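Local structure of 3',5'-cyclic-nucleotide phosphodiesterase 1 (Saccharomyces cerevisiae, 4OJV) at residues F209-G214 and V223-Y228; T127-D132 and L158-D163; L277-C282 and G293-I298. The protein is a class-II cyclic-nucleotide phosphodiesterase, a two-zinc enzyme of the metallo-hydrolase superfamily with a metallo-beta-lactamase-like fold. All blocks are in the same frame, centred on the assembly; numbering follows the deposited sequence.

Contact 1 of 3, residues F209-G214 and V223-Y228. With ZN (zinc ion), chain D.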
loop_
_atom_site.group_PDB
_atom_site.type_symbol
_atom_site.label_atom_id
_atom_site.label_comp_id
_atom_site.label_asym_id
_atom_site.label_seq_id
_atom_site.Cartn_x
_atom_site.Cartn_y
_atom_site.Cartn_z
ATOM N N PHE A 209 -15.910 -13.156 15.889
ATOM C CA PHE A 209 -16.800 -12.364 16.730
ATOM C C PHE A 209 -16.800 -10.930 16.245
ATOM O O PHE A 209 -15.740 -10.360 15.973
ATOM C CB PHE A 209 -16.322 -12.411 18.178
ATOM C CG PHE A 209 -16.505 -13.757 18.816
ATOM C CD1 PHE A 209 -15.559 -14.760 18.624
ATOM C CD2 PHE A 209 -17.623 -14.025 19.601
ATOM C CE1 PHE A 209 -15.731 -16.014 19.195
ATOM C CE2 PHE A 209 -17.798 -15.281 20.177
ATOM C CZ PHE A 209 -16.850 -16.271 19.969
ATOM N N LYS A 210 -17.985 -10.339 16.166
ATOM C CA LYS A 210 -18.110 -8.958 15.750
ATOM C C LYS A 210 -17.796 -8.013 16.913
ATOM O O LYS A 210 -18.168 -8.275 18.062
ATOM C CB LYS A 210 -19.517 -8.724 15.217
ATOM C CG LYS A 210 -19.702 -7.424 14.461
ATOM C CD LYS A 210 -21.111 -7.334 13.888
ATOM C CE LYS A 210 -22.131 -7.009 14.968
ATOM N NZ LYS A 210 -23.522 -6.928 14.435
ATOM N N VAL A 211 -17.112 -6.911 16.610
ATOM C CA VAL A 211 -16.796 -5.873 17.592
ATOM C C VAL A 211 -17.073 -4.491 16.981
ATOM O O VAL A 211 -17.318 -4.377 15.771
ATOM C CB VAL A 211 -15.337 -5.969 18.130
ATOM C CG1 VAL A 211 -15.082 -7.306 18.817
ATOM C CG2 VAL A 211 -14.310 -5.715 17.029
ATOM N N HIS A 212 -17.041 -3.451 17.814
ATOM C CA HIS A 212 -17.230 -2.075 17.345
ATOM C C HIS A 212 -15.938 -1.403 16.955
ATOM O O HIS A 212 -14.911 -1.574 17.618
ATOM C CB HIS A 212 -17.899 -1.213 18.407
ATOM C CG HIS A 212 -19.282 -1.663 18.791
ATOM N ND1 HIS A 212 -20.341 -1.604 17.960
ATOM C CD2 HIS A 212 -19.743 -2.190 19.980
ATOM C CE1 HIS A 212 -21.432 -2.065 18.606
ATOM N NE2 HIS A 212 -21.064 -2.422 19.838
ATOM N N HIS A 213 -16.009 -0.557 15.928
ATOM C CA HIS A 213 -14.847 0.172 15.399
ATOM C C HIS A 213 -15.273 1.545 14.915
ATOM O O HIS A 213 -14.926 1.995 13.824
ATOM C CB HIS A 213 -14.146 -0.699 14.338
ATOM C CG HIS A 213 -13.000 -0.030 13.595
ATOM N ND1 HIS A 213 -12.148 0.843 14.173
ATOM C CD2 HIS A 213 -12.594 -0.155 12.276
ATOM C CE1 HIS A 213 -11.249 1.268 13.256
ATOM N NE2 HIS A 213 -11.509 0.647 12.102
ATOM N N GLY A 214 -16.055 2.233 15.747
ATOM C CA GLY A 214 -16.420 3.620 15.483
ATOM C C GLY A 214 -17.699 3.748 14.689
ATOM O O GLY A 214 -18.509 2.818 14.622
ATOM N N VAL A 223 -19.597 1.169 12.563
ATOM C CA VAL A 223 -18.556 0.556 11.738
ATOM C C VAL A 223 -18.074 -0.653 12.516
ATOM O O VAL A 223 -17.539 -0.511 13.607
ATOM C CB VAL A 223 -17.388 1.540 11.486
ATOM C CG1 VAL A 223 -16.214 0.846 10.798
ATOM C CG2 VAL A 223 -17.876 2.735 10.669
ATOM N N TYR A 224 -18.268 -1.842 11.956
ATOM C CA TYR A 224 -17.923 -3.070 12.658
ATOM C C TYR A 224 -16.552 -3.607 12.286
ATOM O O TYR A 224 -15.998 -3.309 11.221
ATOM C CB TYR A 224 -18.977 -4.147 12.407
ATOM C CG TYR A 224 -20.325 -3.788 12.976
ATOM C CD1 TYR A 224 -20.501 -3.643 14.346
ATOM C CD2 TYR A 224 -21.427 -3.595 12.139
ATOM C CE1 TYR A 224 -21.748 -3.313 14.876
ATOM C CE2 TYR A 224 -22.676 -3.264 12.656
ATOM C CZ TYR A 224 -22.821 -3.122 14.018
ATOM O OH TYR A 224 -24.056 -2.791 14.533
ATOM N N SER A 225 -16.022 -4.411 13.193
ATOM C CA SER A 225 -14.788 -5.126 12.964
ATOM C C SER A 225 -14.954 -6.552 13.494
ATOM O O SER A 225 -16.072 -6.957 13.858
ATOM C CB SER A 225 -13.643 -4.361 13.626
ATOM O OG SER A 225 -12.373 -4.938 13.376
ATOM N N THR A 226 -13.862 -7.320 13.522
ATOM C CA THR A 226 -13.930 -8.735 13.870
ATOM C C THR A 226 -12.726 -9.112 14.708
ATOM O O THR A 226 -11.617 -8.632 14.458
ATOM C CB THR A 226 -13.901 -9.608 12.593
ATOM O OG1 THR A 226 -14.768 -9.054 11.596
ATOM C CG2 THR A 226 -14.305 -11.061 12.868
ATOM N N PHE A 227 -12.962 -9.973 15.697
ATOM C CA PHE A 227 -11.909 -10.702 16.394
ATOM C C PHE A 227 -11.986 -12.155 15.930
ATOM O O PHE A 227 -13.081 -12.728 15.837
ATOM C CB PHE A 227 -12.169 -10.697 17.898
ATOM C CG PHE A 227 -11.798 -9.415 18.623
ATOM C CD1 PHE A 227 -11.452 -8.227 17.969
ATOM C CD2 PHE A 227 -11.836 -9.408 20.017
ATOM C CE1 PHE A 227 -11.129 -7.086 18.699
ATOM C CE2 PHE A 227 -11.522 -8.273 20.743
ATOM C CZ PHE A 227 -11.167 -7.110 20.087
ATOM N N TYR A 228 -10.835 -12.747 15.633
ATOM C CA TYR A 228 -10.770 -14.155 15.261
ATOM C C TYR A 228 -10.048 -14.975 16.307
ATOM O O TYR A 228 -8.916 -14.657 16.680
ATOM C CB TYR A 228 -10.019 -14.308 13.941
ATOM C CG TYR A 228 -10.777 -13.857 12.717
ATOM C CD1 TYR A 228 -11.772 -14.654 12.160
ATOM C CD2 TYR A 228 -10.479 -12.641 12.092
ATOM C CE1 TYR A 228 -12.459 -14.256 11.026
ATOM C CE2 TYR A 228 -11.165 -12.233 10.960
ATOM C CZ TYR A 228 -12.153 -13.045 10.430
ATOM O OH TYR A 228 -12.863 -12.682 9.305
HETATM ZN ZN ZN D . -10.081 0.491 10.516
HETATM O O HOH W 1 -8.432 0.560 9.557
#
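Phe209–Gly214 and Val223–Tyr228 run antiparallel as the two arms of a beta hairpin, their short axes 4.4 Å apart and twisted strongly, with 135° between the strand directions. Phe209 with Phe227 and Val211 with Ser225 are hydrogen-bonded pairs; Lys210 with Thr226 and His212 with Tyr224 are non-hydrogen-bonded ones. Beyond them the pairing changes: His213 N reaches Val223 O in a markedly bent bond, while Val223 N gives a straighter one to Gly214 O.

Val211, Ser225 and Phe227 share one face of the hairpin. Val211 CG1 sits over the centre of the Phe227 ring, 3.8 Å from its centroid, a CH-pi contact in which the two side chains cross at about a right angle. The other methyl, CG2, packs on Ser225 CB at 3.7 Å. Leu257 of helix 256-267 closes over both Val211 and Phe227.

Across the strands, the aliphatic part of Lys210 lies over one face of the Tyr224 ring. Its chain is extended until chi3 (76°) bends CE over the ring, and NZ ends over the face, 4.1 Å from the ring centroid, as a cation-pi contact. His212 runs alongside Tyr224, pointing the same way, and its ND1 comes within 3.8 Å of Tyr224 CE1.

His213 CB packs on Ser225 CB, and CG stands anti to the backbone N (chi1 174°), beyond which the ring carries NE2 to a zinc ion at 2.1 Å. ND1, on the same ring, is held by Gly293 O. His128, His130 and Asp244 complete the protein ligands of this zinc: the hairpin delivers one histidine to the dinuclear site of a metallo-beta-lactamase-like fold.

Contact 2 of 3, residues T127-D132 and L158-D163. With ZN (zinc ion), chain D; ZN (zinc ion), chain E.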
loop_
_atom_site.group_PDB
_atom_site.type_symbol
_atom_site.label_atom_id
_atom_site.label_comp_id
_atom_site.label_asym_id
_atom_site.label_seq_id
_atom_site.Cartn_x
_atom_site.Cartn_y
_atom_site.Cartn_z
ATOM N N THR A 127 -10.786 -8.710 8.847
ATOM C CA THR A 127 -11.500 -8.214 10.024
ATOM C C THR A 127 -12.514 -7.124 9.687
ATOM O O THR A 127 -13.588 -7.045 10.273
ATOM C CB THR A 127 -10.522 -7.701 11.102
ATOM O OG1 THR A 127 -9.815 -6.549 10.608
ATOM C CG2 THR A 127 -9.558 -8.811 11.546
ATOM N N HIS A 128 -12.138 -6.254 8.761
ATOM C CA HIS A 128 -13.012 -5.191 8.273
ATOM C C HIS A 128 -12.433 -4.660 6.992
ATOM O O HIS A 128 -11.249 -4.870 6.726
ATOM C CB HIS A 128 -13.258 -4.100 9.326
ATOM C CG HIS A 128 -12.048 -3.244 9.669
ATOM N ND1 HIS A 128 -10.907 -3.736 10.223
ATOM C CD2 HIS A 128 -11.869 -1.866 9.555
ATOM C CE1 HIS A 128 -10.051 -2.707 10.460
ATOM N NE2 HIS A 128 -10.641 -1.562 10.058
ATOM N N PRO A 129 -13.250 -3.991 6.162
ATOM C CA PRO A 129 -12.818 -3.661 4.806
ATOM C C PRO A 129 -12.180 -2.281 4.647
ATOM O O PRO A 129 -12.008 -1.815 3.528
ATOM C CB PRO A 129 -14.118 -3.763 4.013
ATOM C CG PRO A 129 -15.138 -3.254 4.983
ATOM C CD PRO A 129 -14.704 -3.792 6.325
ATOM N N HIS A 130 -11.768 -1.642 5.743
ATOM C CA HIS A 130 -10.967 -0.412 5.596
ATOM C C HIS A 130 -9.755 -0.697 4.749
ATOM O O HIS A 130 -9.136 -1.772 4.847
ATOM C CB HIS A 130 -10.503 0.159 6.932
ATOM C CG HIS A 130 -11.532 0.993 7.648
ATOM N ND1 HIS A 130 -11.461 1.241 8.992
ATOM C CD2 HIS A 130 -12.642 1.669 7.171
ATOM C CE1 HIS A 130 -12.498 2.036 9.331
ATOM N NE2 HIS A 130 -13.226 2.279 8.221
ATOM N N LEU A 131 -9.408 0.272 3.906
ATOM C CA LEU A 131 -8.410 0.042 2.869
ATOM C C LEU A 131 -7.060 -0.474 3.408
ATOM O O LEU A 131 -6.417 -1.295 2.743
ATOM C CB LEU A 131 -8.254 1.298 1.999
ATOM C CG LEU A 131 -7.465 1.140 0.688
ATOM C CD1 LEU A 131 -8.084 1.995 -0.418
ATOM C CD2 LEU A 131 -5.998 1.482 0.891
ATOM N N ASP A 132 -6.631 -0.001 4.586
ATOM C CA ASP A 132 -5.361 -0.448 5.174
ATOM C C ASP A 132 -5.345 -1.933 5.530
ATOM O O ASP A 132 -4.274 -2.498 5.744
ATOM C CB ASP A 132 -4.907 0.414 6.388
ATOM C CG ASP A 132 -5.946 0.451 7.539
ATOM O OD1 ASP A 132 -7.131 0.686 7.201
ATOM O OD2 ASP A 132 -5.642 0.254 8.783
ATOM N N LEU A 158 -17.004 -11.845 8.089
ATOM C CA LEU A 158 -18.399 -11.635 8.433
ATOM C C LEU A 158 -19.067 -10.824 7.317
ATOM O O LEU A 158 -18.380 -10.203 6.505
ATOM C CB LEU A 158 -18.499 -10.917 9.783
ATOM C CG LEU A 158 -18.019 -11.692 11.022
ATOM C CD1 LEU A 158 -18.164 -10.825 12.263
ATOM C CD2 LEU A 158 -18.742 -13.022 11.192
ATOM N N PRO A 159 -20.415 -10.822 7.261
ATOM C CA PRO A 159 -21.091 -10.075 6.190
ATOM C C PRO A 159 -20.719 -8.592 6.079
ATOM O O PRO A 159 -20.631 -8.076 4.966
ATOM C CB PRO A 159 -22.572 -10.244 6.535
ATOM C CG PRO A 159 -22.627 -11.562 7.233
ATOM C CD PRO A 159 -21.365 -11.627 8.056
ATOM N N HIS A 160 -20.465 -7.910 7.192
ATOM C CA HIS A 160 -20.122 -6.472 7.122
ATOM C C HIS A 160 -18.857 -6.229 6.325
ATOM O O HIS A 160 -18.635 -5.135 5.802
ATOM C CB HIS A 160 -20.019 -5.844 8.516
ATOM C CG HIS A 160 -18.759 -6.214 9.267
ATOM N ND1 HIS A 160 -18.723 -7.205 10.178
ATOM C CD2 HIS A 160 -17.474 -5.680 9.212
ATOM C CE1 HIS A 160 -17.476 -7.300 10.681
ATOM N NE2 HIS A 160 -16.714 -6.373 10.081
ATOM N N THR A 161 -18.016 -7.252 6.237
ATOM C CA THR A 161 -16.800 -7.200 5.439
ATOM C C THR A 161 -17.063 -7.686 4.018
ATOM O O THR A 161 -16.759 -6.986 3.058
ATOM C CB THR A 161 -15.704 -8.045 6.097
ATOM O OG1 THR A 161 -15.357 -7.459 7.358
ATOM C CG2 THR A 161 -14.468 -8.125 5.221
ATOM N N ILE A 162 -17.633 -8.881 3.878
ATOM C CA ILE A 162 -17.762 -9.494 2.564
ATOM C C ILE A 162 -18.649 -8.678 1.625
ATOM O O ILE A 162 -18.318 -8.486 0.457
ATOM C CB ILE A 162 -18.238 -10.961 2.673
ATOM C CG1 ILE A 162 -17.179 -11.811 3.397
ATOM C CG2 ILE A 162 -18.588 -11.527 1.300
ATOM C CD1 ILE A 162 -15.834 -11.906 2.694
ATOM N N ASP A 163 -19.764 -8.174 2.154
ATOM C CA ASP A 163 -20.694 -7.396 1.334
ATOM C C ASP A 163 -20.012 -6.137 0.792
ATOM O O ASP A 163 -20.227 -5.742 -0.355
ATOM C CB ASP A 163 -21.953 -7.035 2.128
ATOM C CG ASP A 163 -22.809 -8.251 2.481
ATOM O OD1 ASP A 163 -22.620 -9.336 1.895
ATOM O OD2 ASP A 163 -23.690 -8.098 3.352
HETATM ZN ZN ZN D . -10.081 0.491 10.516
HETATM ZN ZN ZN E . -6.804 -0.102 10.545
HETATM O O HOH W 2 -15.101 -9.786 8.955
HETATM O O HOH W 1 -8.432 0.560 9.557
#
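His160, in the first turn of helix 159-169, reaches across to the loop Thr127–Asp132 with its ring. From CB, chi1 of 75° places CG between the backbone N and the carbonyl carbon. CD2 passes 4.4 Å from Pro129 CD, and NE2 at the tip donates to Thr127 O at 3.2 Å. The bond is fairly long and bent, 149° at the hydrogen, and the oxygen lies 19° out of the imidazole plane. His128 CB also stands at this edge of the ring. Thr226 OG1 bonds to the same carbonyl, whose oxygen receives a weak bond from water 2 as well.

That water accepts from Leu158 N and lies 2.8 Å from Thr161 OG1, thereby linking the N-cap residue of the helix to the loop. Thr161 OG1 packs against His128 CA at 3.4 Å, and Pro129 CD rests beside the same hydroxyl.

The loop, following strand 121-125, carries most of the HxHxDH motif of the metallo-beta-lactamase superfamily, which His133, a ligand of the second zinc, completes. His128 NE2 and His130 ND1 both bind the same zinc ion, at 2.2 Å each, whereas Asp132 OD2 binds the second at 2.1 Å. Water 1 bridges the two metals and donates to Asp132 OD1. Behind the first zinc, His128 ND1 gives a nearly straight bond to Thr127 OG1 in the ring plane, fixing the rotation of the imidazole. Leu173 of the second subunit packs on Pro129 and His130, and Trp175 of that subunit touches Asp132.

Contact 3 of 3, residues L277-C282 and G293-I298. With SO4 (sulfate ion), chain B.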
loop_
_atom_site.group_PDB
_atom_site.type_symbol
_atom_site.label_atom_id
_atom_site.label_comp_id
_atom_site.label_asym_id
_atom_site.label_seq_id
_atom_site.Cartn_x
_atom_site.Cartn_y
_atom_site.Cartn_z
ATOM N N LEU A 277 -3.250 -10.778 19.699
ATOM C CA LEU A 277 -2.760 -9.697 18.846
ATOM C C LEU A 277 -3.850 -8.648 18.757
ATOM O O LEU A 277 -4.866 -8.867 18.116
ATOM C CB LEU A 277 -2.383 -10.210 17.451
ATOM C CG LEU A 277 -0.980 -10.792 17.257
ATOM C CD1 LEU A 277 -0.752 -12.033 18.109
ATOM C CD2 LEU A 277 -0.732 -11.099 15.784
ATOM N N VAL A 278 -3.645 -7.523 19.430
ATOM C CA VAL A 278 -4.704 -6.540 19.592
ATOM C C VAL A 278 -4.118 -5.140 19.483
ATOM O O VAL A 278 -2.989 -4.890 19.918
ATOM C CB VAL A 278 -5.462 -6.739 20.936
ATOM C CG1 VAL A 278 -4.528 -6.614 22.127
ATOM C CG2 VAL A 278 -6.636 -5.775 21.059
ATOM N N GLU A 279 -4.893 -4.215 18.936
ATOM C CA GLU A 279 -4.375 -2.880 18.719
ATOM C C GLU A 279 -4.182 -2.062 19.990
ATOM O O GLU A 279 -4.892 -2.239 20.993
ATOM C CB GLU A 279 -5.270 -2.086 17.771
ATOM C CG GLU A 279 -6.638 -1.696 18.322
ATOM C CD GLU A 279 -7.086 -0.359 17.764
ATOM O OE1 GLU A 279 -7.944 -0.350 16.860
ATOM O OE2 GLU A 279 -6.554 0.679 18.222
ATOM N N CYS A 280 -3.241 -1.127 19.902
ATOM C CA CYS A 280 -3.292 0.070 20.722
ATOM C C CYS A 280 -2.810 1.190 19.816
ATOM O O CYS A 280 -1.619 1.498 19.764
ATOM C CB CYS A 280 -2.451 -0.066 21.990
ATOM S SG CYS A 280 -2.817 1.229 23.189
ATOM N N SER A 281 -3.735 1.780 19.065
ATOM C CA SER A 281 -3.346 2.704 18.012
ATOM C C SER A 281 -2.652 3.950 18.534
ATOM O O SER A 281 -1.779 4.500 17.859
ATOM C CB SER A 281 -4.559 3.133 17.192
ATOM O OG SER A 281 -5.079 2.079 16.407
ATOM N N CYS A 282 -3.071 4.406 19.714
ATOM C CA CYS A 282 -2.666 5.710 20.222
ATOM C C CYS A 282 -2.132 5.621 21.642
ATOM O O CYS A 282 -2.575 4.762 22.420
ATOM C CB CYS A 282 -3.862 6.649 20.254
ATOM S SG CYS A 282 -4.670 6.886 18.671
ATOM N N GLY A 293 -12.594 5.275 17.112
ATOM C CA GLY A 293 -12.677 3.900 16.612
ATOM C C GLY A 293 -11.564 2.970 17.066
ATOM O O GLY A 293 -11.517 1.815 16.641
ATOM N N HIS A 294 -10.702 3.451 17.967
ATOM C CA HIS A 294 -9.484 2.742 18.364
ATOM C C HIS A 294 -9.300 2.684 19.853
ATOM O O HIS A 294 -10.113 3.235 20.613
ATOM C CB HIS A 294 -8.270 3.402 17.712
ATOM C CG HIS A 294 -8.235 3.254 16.213
ATOM N ND1 HIS A 294 -8.155 2.051 15.609
ATOM C CD2 HIS A 294 -8.299 4.198 15.200
ATOM C CE1 HIS A 294 -8.144 2.221 14.275
ATOM N NE2 HIS A 294 -8.235 3.534 14.025
ATOM N N LEU A 295 -8.223 2.023 20.273
ATOM C CA LEU A 295 -7.836 1.953 21.675
ATOM C C LEU A 295 -6.639 2.831 22.001
ATOM O O LEU A 295 -5.780 3.089 21.149
ATOM C CB LEU A 295 -7.523 0.504 22.074
ATOM C CG LEU A 295 -8.635 -0.540 21.935
ATOM C CD1 LEU A 295 -8.116 -1.915 22.324
ATOM C CD2 LEU A 295 -9.864 -0.194 22.765
ATOM N N SER A 296 -6.605 3.288 23.252
ATOM C CA SER A 296 -5.415 3.853 23.873
ATOM C C SER A 296 -5.073 2.949 25.062
ATOM O O SER A 296 -5.828 2.021 25.361
ATOM C CB SER A 296 -5.685 5.275 24.345
ATOM O OG SER A 296 -6.411 5.238 25.558
ATOM N N PRO A 297 -3.939 3.200 25.750
ATOM C CA PRO A 297 -3.549 2.229 26.772
ATOM C C PRO A 297 -4.548 2.019 27.908
ATOM O O PRO A 297 -4.684 0.894 28.384
ATOM C CB PRO A 297 -2.211 2.781 27.284
ATOM C CG PRO A 297 -1.647 3.463 26.081
ATOM C CD PRO A 297 -2.845 4.154 25.490
ATOM N N ILE A 298 -5.262 3.066 28.311
ATOM C CA ILE A 298 -6.251 2.918 29.373
ATOM C C ILE A 298 -7.413 2.033 28.915
ATOM O O ILE A 298 -7.873 1.178 29.663
ATOM C CB ILE A 298 -6.733 4.283 29.937
ATOM C CG1 ILE A 298 -7.694 4.087 31.118
ATOM C CG2 ILE A 298 -7.358 5.153 28.851
ATOM C CD1 ILE A 298 -7.091 3.327 32.283
HETATM S S SO4 B . -8.052 3.101 10.837
HETATM O O1 SO4 B . -7.999 3.408 9.381
HETATM O O2 SO4 B . -7.828 4.361 11.606
HETATM O O3 SO4 B . -9.371 2.486 11.197
HETATM O O4 SO4 B . -6.935 2.161 11.112
#
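Leu277–Cys282 takes in the last residues of strand 273-279, which ends at Glu279, and the loop after it; it meets Gly293–Ile298, the lead-in to helix 297-311, with the touching parts 88° apart in direction. Glu279 and His294 carry the polar core. His294 ND1 donates to Glu279 OE1 at 2.7 Å, almost perfectly straight (177°) and in the imidazole plane, using the syn lone pair of the oxygen.

OE2 of the same carboxylate takes three donors. Leu295 N approaches from above the carboxylate plane at 3.0 Å, Ser281 OG also comes from out of plane, and Ser281 N arrives on the anti side. With Val245 N also bonded to OE1, both oxygens are tied down and the carboxylate is held in place. Ser281 OG further lies over one face of the His294 ring.

This is a His-carboxylate pair beside the dinuclear zinc centre: His294 NE2 turns toward the metal pocket and donates to sulfate O2 at 2.6 Å, and Lys328 binds the same sulfate. Ser281 OG in turn contacts the zinc ligand His326 through a hydrogen bond to ND1.

Away from the pocket the contact becomes apolar. Cys280 SG, anti to its backbone N (chi1 -166°), packs on Pro297 CD at 3.7 Å, and Leu295 CD1 approaches Val278 CG2. Cys282 N makes a weak bond to Leu295 O, while Cys282 O, buried and without a hydrogen-bond partner, faces Ser296 CA at 3.3 Å.

In the fold
Along the chain the contacts follow one another without overlap: contact 2 closes first, then contact 1, then contact 3. Contact 1 lies in the middle, its centre about 9 Å from that of contact 2 and about 13 Å from that of contact 3; the centres of contacts 2 and 3 are about 19 Å apart. Contacts 1 and 3 share the seven-stranded mixed sheet, through its hairpin 204-215/222-232 and strand 273-279. The two segments of contact 2 follow neighbouring strands 121-125 and 153-157 of the eight-stranded sheet. The zinc centre therefore lies where strand ends and loops of both sheets converge, and strand 222-232 touches the metal-binding loop directly.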